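Local coordinates for protein DNA polymerase (Bacillus phage phi29, PDB 1XHX) that replicates viral DNA from a protein primer by strand displacement, with high processivity and fidelity, and in its natural form also carries a 3'-5' exonuclease activity, at residues A[292-297]-A[315-320]; A[506-511]-A[521-526]. The protein carries 2 engineered substitutions. One frame throughout, in Å; residues are numbered along the deposited sequence.

Overall arrangement
Both contacts lie in the region responsible for initiation and polymerization, yet far apart: their centres are 43 Å from each other, their nearest atoms about 25 Å, and they share no strand. Contact 1 is partly buried and ties the end of strand 283-294 to the loop before strand 324-329, an irregular partner held by a serine hydroxyl, backbone bonds and a packed phenylalanine ring. Contact 2 is a surface contact between strand 499-509 and the start of strand 523-530 with the residues leading into it, joined at a beta bulge. Its apolar element is methionine against the aliphatic part of a lysine, and two carboxylates come close, whereas contact 1 sets a single glutamate beside a serine.

Contact 1: residues A[292-297]-A[315-320]; sequences FELKEG and YLKSSG
Phe292 and Ser319 lock together at the tight end of this contact. Phe292 N gives a fairly straight hydrogen bond to Ser319 OG (2.9 Å), and Ser319 N returns one to Phe292 O (3.2 Å), tilted moderately from the carbonyl plane. The phenylalanine ring swings over the same serine because CG sits between the backbone N and the carbonyl carbon (chi1 52°). Ser319 CB then lies over the ring face as a CH-pi contact, 4.0 Å from the centroid, while Ser319 N hangs above the same face toward its rim, 3.4 Å from Phe292 CE1. Leu316 CB closes the edge of the ring in its plane, 3.9 Å from Phe292 CE1. Farther along, Leu294 N binds Lys317 O (2.7 Å), and the Leu294 side chain crosses that of Lys317 at a slant with only the long approach of CD2 to CG.

The flank of Glu293 and Ser318 is more open to solvent, and no hydrogen bond joins their side chains. Glu293 bends at chi2 (61°) so that its carboxylate lies beside Ser318 CB, with OE1 3.1 Å from that carbon. An irregular loop is pinned by one isolated bridge, Glu293 with Ser318, to the end of antiparallel strand 283-294, away from the functional sites. That strand's other side is hydrogen-bonded to strand 340-356 through Asp341; the ring of Tyr340 meets that of Phe292, and its OH hydrogen-bonds Leu316 O.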
ATOM      1  N   PHE A 292      18.869 -25.293  10.659  1.00 38.09           N
ATOM      2  CA  PHE A 292      19.561 -24.876   9.449  1.00 36.85           C
ATOM      3  C   PHE A 292      20.785 -24.013   9.731  1.00 36.08           C
ATOM      4  O   PHE A 292      20.892 -23.390  10.789  1.00 36.49           O
ATOM      5  CB  PHE A 292      18.577 -24.153   8.515  1.00 28.00           C
ATOM      6  CG  PHE A 292      17.820 -23.042   9.181  1.00 28.78           C
ATOM      7  CD1 PHE A 292      18.397 -21.791   9.345  1.00 27.50           C
ATOM      8  CD2 PHE A 292      16.535 -23.253   9.658  1.00 26.21           C
ATOM      9  CE1 PHE A 292      17.713 -20.766   9.985  1.00 35.00           C
ATOM     10  CE2 PHE A 292      15.840 -22.236  10.299  1.00 35.20           C
ATOM     11  CZ  PHE A 292      16.429 -20.986  10.459  1.00 34.26           C
ATOM     12  N   GLU A 293      21.707 -23.995   8.772  1.00 34.71           N
ATOM     13  CA  GLU A 293      22.943 -23.232   8.888  1.00 36.14           C
ATOM     14  C   GLU A 293      23.243 -22.586   7.535  1.00 32.69           C
ATOM     15  O   GLU A 293      23.346 -23.278   6.532  1.00 37.51           O
ATOM     16  CB  GLU A 293      24.077 -24.178   9.282  1.00 43.47           C
ATOM     17  CG  GLU A 293      25.258 -23.528   9.986  1.00 63.74           C
ATOM     18  CD  GLU A 293      24.871 -22.874  11.303  1.00 73.27           C
ATOM     19  OE1 GLU A 293      24.014 -23.430  12.024  1.00 76.23           O
ATOM     20  OE2 GLU A 293      25.437 -21.808  11.624  1.00 81.31           O
ATOM     21  N   LEU A 294      23.386 -21.263   7.510  1.00 32.53           N
ATOM     22  CA  LEU A 294      23.658 -20.544   6.267  1.00 32.45           C
ATOM     23  C   LEU A 294      24.951 -20.989   5.605  1.00 34.37           C
ATOM     24  O   LEU A 294      26.004 -21.008   6.240  1.00 37.90           O
ATOM     25  CB  LEU A 294      23.714 -19.038   6.529  1.00 33.82           C
ATOM     26  CG  LEU A 294      23.969 -18.131   5.317  1.00 35.49           C
ATOM     27  CD1 LEU A 294      22.886 -18.345   4.276  1.00 36.32           C
ATOM     28  CD2 LEU A 294      23.981 -16.672   5.761  1.00 36.36           C
ATOM     29  N   LYS A 295      24.869 -21.349   4.327  1.00 32.52           N
ATOM     30  CA  LYS A 295      26.046 -21.792   3.581  1.00 39.32           C
ATOM     31  C   LYS A 295      26.965 -20.611   3.321  1.00 43.55           C
ATOM     32  O   LYS A 295      26.507 -19.495   3.107  1.00 47.67           O
ATOM     33  CB  LYS A 295      25.637 -22.423   2.246  1.00 41.03           C
ATOM     34  CG  LYS A 295      24.938 -23.773   2.369  1.00 35.96           C
ATOM     35  CD  LYS A 295      24.472 -24.269   1.007  1.00 39.46           C
ATOM     36  CE  LYS A 295      23.968 -25.702   1.077  1.00 42.74           C
ATOM     37  NZ  LYS A 295      23.341 -26.141  -0.194  1.00 48.73           N
ATOM     38  N   GLU A 296      28.266 -20.867   3.334  1.00 48.25           N
ATOM     39  CA  GLU A 296      29.260 -19.824   3.117  1.00 48.25           C
ATOM     40  C   GLU A 296      29.055 -19.095   1.793  1.00 44.05           C
ATOM     41  O   GLU A 296      28.893 -19.720   0.747  1.00 42.22           O
ATOM     42  CB  GLU A 296      30.669 -20.425   3.155  1.00 59.03           C
ATOM     43  CG  GLU A 296      31.774 -19.387   3.298  1.00 76.08           C
ATOM     44  CD  GLU A 296      31.838 -18.785   4.696  1.00 82.38           C
ATOM     45  OE1 GLU A 296      30.791 -18.742   5.381  1.00 88.13           O
ATOM     46  OE2 GLU A 296      32.936 -18.344   5.103  1.00 82.74           O
ATOM     47  N   GLY A 297      29.063 -17.766   1.850  1.00 40.33           N
ATOM     48  CA  GLY A 297      28.888 -16.976   0.647  1.00 39.55           C
ATOM     49  C   GLY A 297      27.466 -16.832   0.131  1.00 38.47           C
ATOM     50  O   GLY A 297      27.266 -16.498  -1.036  1.00 37.66           O
ATOM     51  N   TYR A 315      16.681 -11.758   8.739  1.00 57.40           N
ATOM     52  CA  TYR A 315      16.895 -13.053   8.110  1.00 51.56           C
ATOM     53  C   TYR A 315      17.968 -13.833   8.868  1.00 47.65           C
ATOM     54  O   TYR A 315      19.102 -13.374   9.033  1.00 42.09           O
ATOM     55  CB  TYR A 315      17.263 -12.872   6.634  1.00 47.58           C
ATOM     56  CG  TYR A 315      16.095 -12.281   5.842  1.00 43.47           C
ATOM     57  CD1 TYR A 315      15.917 -10.902   5.714  1.00 39.06           C
ATOM     58  CD2 TYR A 315      15.133 -13.121   5.283  1.00 42.32           C
ATOM     59  CE1 TYR A 315      14.824 -10.399   5.040  1.00 39.97           C
ATOM     60  CE2 TYR A 315      14.033 -12.629   4.611  1.00 40.34           C
ATOM     61  CZ  TYR A 315      13.878 -11.259   4.501  1.00 40.10           C
ATOM     62  OH  TYR A 315      12.767 -10.742   3.847  1.00 37.28           O
ATOM     63  N   LEU A 316      17.577 -15.018   9.331  1.00 45.55           N
ATOM     64  CA  LEU A 316      18.423 -15.907  10.120  1.00 46.06           C
ATOM     65  C   LEU A 316      19.591 -16.608   9.425  1.00 47.42           C
ATOM     66  O   LEU A 316      19.462 -17.128   8.314  1.00 44.92           O
ATOM     67  CB  LEU A 316      17.538 -16.961  10.784  1.00 45.50           C
ATOM     68  CG  LEU A 316      16.351 -16.390  11.566  1.00 45.58           C
ATOM     69  CD1 LEU A 316      15.508 -17.521  12.119  1.00 35.85           C
ATOM     70  CD2 LEU A 316      16.856 -15.505  12.695  1.00 48.01           C
ATOM     71  N   LYS A 317      20.733 -16.636  10.107  1.00 48.17           N
ATOM     72  CA  LYS A 317      21.920 -17.299   9.580  1.00 49.73           C
ATOM     73  C   LYS A 317      21.903 -18.756  10.038  1.00 45.03           C
ATOM     74  O   LYS A 317      22.530 -19.626   9.431  1.00 41.50           O
ATOM     75  CB  LYS A 317      23.188 -16.603  10.081  1.00 57.53           C
ATOM     76  CG  LYS A 317      23.322 -15.155   9.618  1.00 71.52           C
ATOM     77  CD  LYS A 317      24.636 -14.528  10.080  1.00 82.12           C
ATOM     78  CE  LYS A 317      24.768 -13.083   9.608  1.00 85.02           C
ATOM     79  NZ  LYS A 317      26.064 -12.473  10.018  1.00 86.03           N
ATOM     80  N   SER A 318      21.175 -19.016  11.116  1.00 42.32           N
ATOM     81  CA  SER A 318      21.054 -20.367  11.646  1.00 43.62           C
ATOM     82  C   SER A 318      19.932 -20.395  12.666  1.00 43.27           C
ATOM     83  O   SER A 318      19.584 -19.362  13.241  1.00 40.59           O
ATOM     84  CB  SER A 318      22.361 -20.815  12.309  1.00 46.30           C
ATOM     85  OG  SER A 318      22.271 -20.749  13.722  1.00 45.16           O
ATOM     86  N   SER A 319      19.366 -21.581  12.873  1.00 41.29           N
ATOM     87  CA  SER A 319      18.284 -21.767  13.831  1.00 38.39           C
ATOM     88  C   SER A 319      18.828 -21.639  15.256  1.00 41.09           C
ATOM     89  O   SER A 319      18.083 -21.715  16.239  1.00 43.68           O
ATOM     90  CB  SER A 319      17.623 -23.134  13.611  1.00 34.34           C
ATOM     91  OG  SER A 319      18.589 -24.139  13.336  1.00 38.70           O
ATOM     92  N   GLY A 320      20.139 -21.450  15.348  1.00 39.10           N
ATOM     93  CA  GLY A 320      20.801 -21.269  16.628  1.00 47.73           C
ATOM     94  C   GLY A 320      20.457 -22.203  17.771  1.00 48.71           C
ATOM     95  O   GLY A 320      20.077 -21.743  18.850  1.00 48.70           O
TER

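Contact 2: residues A[506-511]-A[521-526]; sequences MKEVDG and YTDIKF
Met506 O is gripped by two backbone donors: Thr522 N at 2.7 Å, lying in the carbonyl plane, and Asp523 N at 2.9 Å, tilted 27° from it. Two residues facing one make this a classic beta bulge, and Met506 N completes the antiparallel pair by bonding Asp523 O (2.8 Å). Tyr521 CB packs against the same carbonyl, and the tyrosine ring continues away to an edge-to-face meeting with Tyr505. Beyond the bulge the Met506 side chain, folded back at chi2 (-64°) and chi3, slants across Lys525: Met506 CG presses closely on Lys525 CB (3.3 Å), and CE reaches Lys525 CD (4.0 Å). Farther along strand 499-509, Glu508 crosses Thr522 at about a right angle, its CG 3.8 Å from OG1. Its OE2 stands 4.2 Å from Asp523 OD2, the two carboxylates nearly coplanar. Lys507 turns out to a salt bridge with Asp520. The bulge opens strand 523-530, with Thr522 just before it; the same strand carries Lys529, which stabilises the primer terminus. Backbone bonds and aliphatic contacts therefore hold the join, while the neighbouring carboxylates probably repel and may raise one another's affinity for a proton.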
ATOM      1  N   MET A 506      23.253  13.115 -12.011  1.00 33.15           N
ATOM      2  CA  MET A 506      22.129  13.608 -12.807  1.00 36.77           C
ATOM      3  C   MET A 506      22.624  14.390 -14.028  1.00 43.26           C
ATOM      4  O   MET A 506      23.645  15.076 -13.968  1.00 42.52           O
ATOM      5  CB  MET A 506      21.238  14.525 -11.957  1.00 39.54           C
ATOM      6  CG  MET A 506      20.696  13.910 -10.668  1.00 38.89           C
ATOM      7  SD  MET A 506      19.572  12.520 -10.943  1.00 50.02           S
ATOM      8  CE  MET A 506      18.082  13.380 -11.526  1.00 51.29           C
ATOM      9  N   LYS A 507      21.898  14.279 -15.134  1.00 47.25           N
ATOM     10  CA  LYS A 507      22.248  14.995 -16.353  1.00 56.51           C
ATOM     11  C   LYS A 507      21.017  15.697 -16.928  1.00 63.97           C
ATOM     12  O   LYS A 507      19.891  15.216 -16.785  1.00 63.71           O
ATOM     13  CB  LYS A 507      22.836  14.037 -17.393  1.00 52.85           C
ATOM     14  CG  LYS A 507      21.878  12.973 -17.877  1.00 57.53           C
ATOM     15  CD  LYS A 507      22.522  12.112 -18.946  1.00 59.42           C
ATOM     16  CE  LYS A 507      21.576  11.018 -19.412  1.00 67.69           C
ATOM     17  NZ  LYS A 507      22.209  10.099 -20.402  1.00 74.09           N
ATOM     18  N   GLU A 508      21.239  16.838 -17.573  1.00 74.12           N
ATOM     19  CA  GLU A 508      20.157  17.616 -18.168  1.00 81.53           C
ATOM     20  C   GLU A 508      19.789  17.139 -19.565  1.00 84.29           C
ATOM     21  O   GLU A 508      20.656  16.954 -20.416  1.00 85.30           O
ATOM     22  CB  GLU A 508      20.541  19.094 -18.233  1.00 87.84           C
ATOM     23  CG  GLU A 508      20.545  19.800 -16.887  1.00103.05           C
ATOM     24  CD  GLU A 508      20.964  21.261 -16.988  1.00111.59           C
ATOM     25  OE1 GLU A 508      20.738  21.874 -18.055  1.00113.23           O
ATOM     26  OE2 GLU A 508      21.506  21.802 -15.997  1.00115.80           O
ATOM     27  N   VAL A 509      18.493  16.946 -19.788  1.00 89.30           N
ATOM     28  CA  VAL A 509      17.968  16.508 -21.077  1.00 94.43           C
ATOM     29  C   VAL A 509      16.600  17.148 -21.297  1.00 98.96           C
ATOM     30  O   VAL A 509      15.711  17.035 -20.451  1.00 99.16           O
ATOM     31  CB  VAL A 509      17.808  14.976 -21.134  1.00 92.82           C
ATOM     32  CG1 VAL A 509      17.186  14.568 -22.455  1.00 92.16           C
ATOM     33  CG2 VAL A 509      19.158  14.304 -20.964  1.00 95.60           C
ATOM     34  N   ASP A 510      16.444  17.826 -22.431  1.00102.02           N
ATOM     35  CA  ASP A 510      15.194  18.494 -22.772  1.00103.15           C
ATOM     36  C   ASP A 510      14.732  19.444 -21.668  1.00102.51           C
ATOM     37  O   ASP A 510      13.539  19.542 -21.377  1.00102.52           O
ATOM     38  CB  ASP A 510      14.098  17.460 -23.066  1.00106.54           C
ATOM     39  CG  ASP A 510      14.456  16.542 -24.226  1.00111.21           C
ATOM     40  OD1 ASP A 510      15.120  17.013 -25.175  1.00113.36           O
ATOM     41  OD2 ASP A 510      14.062  15.356 -24.197  1.00111.34           O
ATOM     42  N   GLY A 511      15.688  20.135 -21.054  1.00101.50           N
ATOM     43  CA  GLY A 511      15.370  21.087 -20.003  1.00100.82           C
ATOM     44  C   GLY A 511      15.001  20.522 -18.641  1.00100.98           C
ATOM     45  O   GLY A 511      14.462  21.246 -17.799  1.00101.69           O
ATOM     46  N   TYR A 521      27.156  13.416 -16.796  1.00 37.59           N
ATOM     47  CA  TYR A 521      26.317  14.013 -15.773  1.00 37.12           C
ATOM     48  C   TYR A 521      26.722  15.466 -15.612  1.00 34.77           C
ATOM     49  O   TYR A 521      27.835  15.838 -15.952  1.00 36.80           O
ATOM     50  CB  TYR A 521      26.505  13.284 -14.449  1.00 39.36           C
ATOM     51  CG  TYR A 521      27.775  13.644 -13.712  1.00 33.93           C
ATOM     52  CD1 TYR A 521      27.761  14.575 -12.673  1.00 34.78           C
ATOM     53  CD2 TYR A 521      28.988  13.043 -14.041  1.00 34.69           C
ATOM     54  CE1 TYR A 521      28.925  14.893 -11.974  1.00 33.12           C
ATOM     55  CE2 TYR A 521      30.158  13.354 -13.353  1.00 30.22           C
ATOM     56  CZ  TYR A 521      30.122  14.279 -12.320  1.00 36.60           C
ATOM     57  OH  TYR A 521      31.280  14.586 -11.633  1.00 41.27           O
ATOM     58  N   THR A 522      25.813  16.279 -15.087  1.00 38.16           N
ATOM     59  CA  THR A 522      26.074  17.694 -14.888  1.00 44.84           C
ATOM     60  C   THR A 522      25.811  18.084 -13.444  1.00 47.99           C
ATOM     61  O   THR A 522      26.276  19.126 -12.982  1.00 48.44           O
ATOM     62  CB  THR A 522      25.173  18.558 -15.789  1.00 48.61           C
ATOM     63  OG1 THR A 522      23.799  18.360 -15.424  1.00 49.46           O
ATOM     64  CG2 THR A 522      25.366  18.171 -17.251  1.00 53.74           C
ATOM     65  N   ASP A 523      25.061  17.244 -12.736  1.00 46.28           N
ATOM     66  CA  ASP A 523      24.728  17.512 -11.344  1.00 50.64           C
ATOM     67  C   ASP A 523      24.761  16.280 -10.465  1.00 49.33           C
ATOM     68  O   ASP A 523      24.863  15.150 -10.942  1.00 47.49           O
ATOM     69  CB  ASP A 523      23.333  18.137 -11.243  1.00 61.51           C
ATOM     70  CG  ASP A 523      23.353  19.638 -11.402  1.00 68.44           C
ATOM     71  OD1 ASP A 523      23.946  20.313 -10.531  1.00 72.21           O
ATOM     72  OD2 ASP A 523      22.779  20.140 -12.394  1.00 69.86           O
ATOM     73  N   ILE A 524      24.674  16.523  -9.165  1.00 49.09           N
ATOM     74  CA  ILE A 524      24.653  15.465  -8.173  1.00 51.25           C
ATOM     75  C   ILE A 524      23.419  15.735  -7.321  1.00 53.91           C
ATOM     76  O   ILE A 524      23.336  16.760  -6.639  1.00 54.28           O
ATOM     77  CB  ILE A 524      25.919  15.489  -7.287  1.00 49.44           C
ATOM     78  CG1 ILE A 524      27.151  15.152  -8.130  1.00 45.53           C
ATOM     79  CG2 ILE A 524      25.777  14.496  -6.138  1.00 41.03           C
ATOM     80  CD1 ILE A 524      27.144  13.755  -8.709  1.00 50.04           C
ATOM     81  N   LYS A 525      22.453  14.823  -7.388  1.00 52.27           N
ATOM     82  CA  LYS A 525      21.217  14.964  -6.633  1.00 52.22           C
ATOM     83  C   LYS A 525      21.255  14.173  -5.339  1.00 49.35           C
ATOM     84  O   LYS A 525      21.367  12.949  -5.355  1.00 48.82           O
ATOM     85  CB  LYS A 525      20.028  14.499  -7.470  1.00 47.60           C
ATOM     86  CG  LYS A 525      18.728  14.364  -6.690  1.00 54.77           C
ATOM     87  CD  LYS A 525      17.691  13.651  -7.539  1.00 65.60           C
ATOM     88  CE  LYS A 525      16.471  13.255  -6.732  1.00 71.20           C
ATOM     89  NZ  LYS A 525      15.531  12.449  -7.563  1.00 72.14           N
ATOM     90  N   PHE A 526      21.154  14.883  -4.222  1.00 46.62           N
ATOM     91  CA  PHE A 526      21.157  14.256  -2.911  1.00 46.15           C
ATOM     92  C   PHE A 526      19.791  13.599  -2.693  1.00 46.98           C
ATOM     93  O   PHE A 526      18.756  14.242  -2.875  1.00 49.61           O
ATOM     94  CB  PHE A 526      21.408  15.314  -1.836  1.00 44.77           C
ATOM     95  CG  PHE A 526      21.558  14.751  -0.456  1.00 48.83           C
ATOM     96  CD1 PHE A 526      22.722  14.093  -0.085  1.00 48.29           C
ATOM     97  CD2 PHE A 526      20.536  14.878   0.473  1.00 46.65           C
ATOM     98  CE1 PHE A 526      22.867  13.570   1.197  1.00 53.71           C
ATOM     99  CE2 PHE A 526      20.673  14.362   1.754  1.00 53.33           C
ATOM    100  CZ  PHE A 526      21.841  13.706   2.118  1.00 52.31           C
TER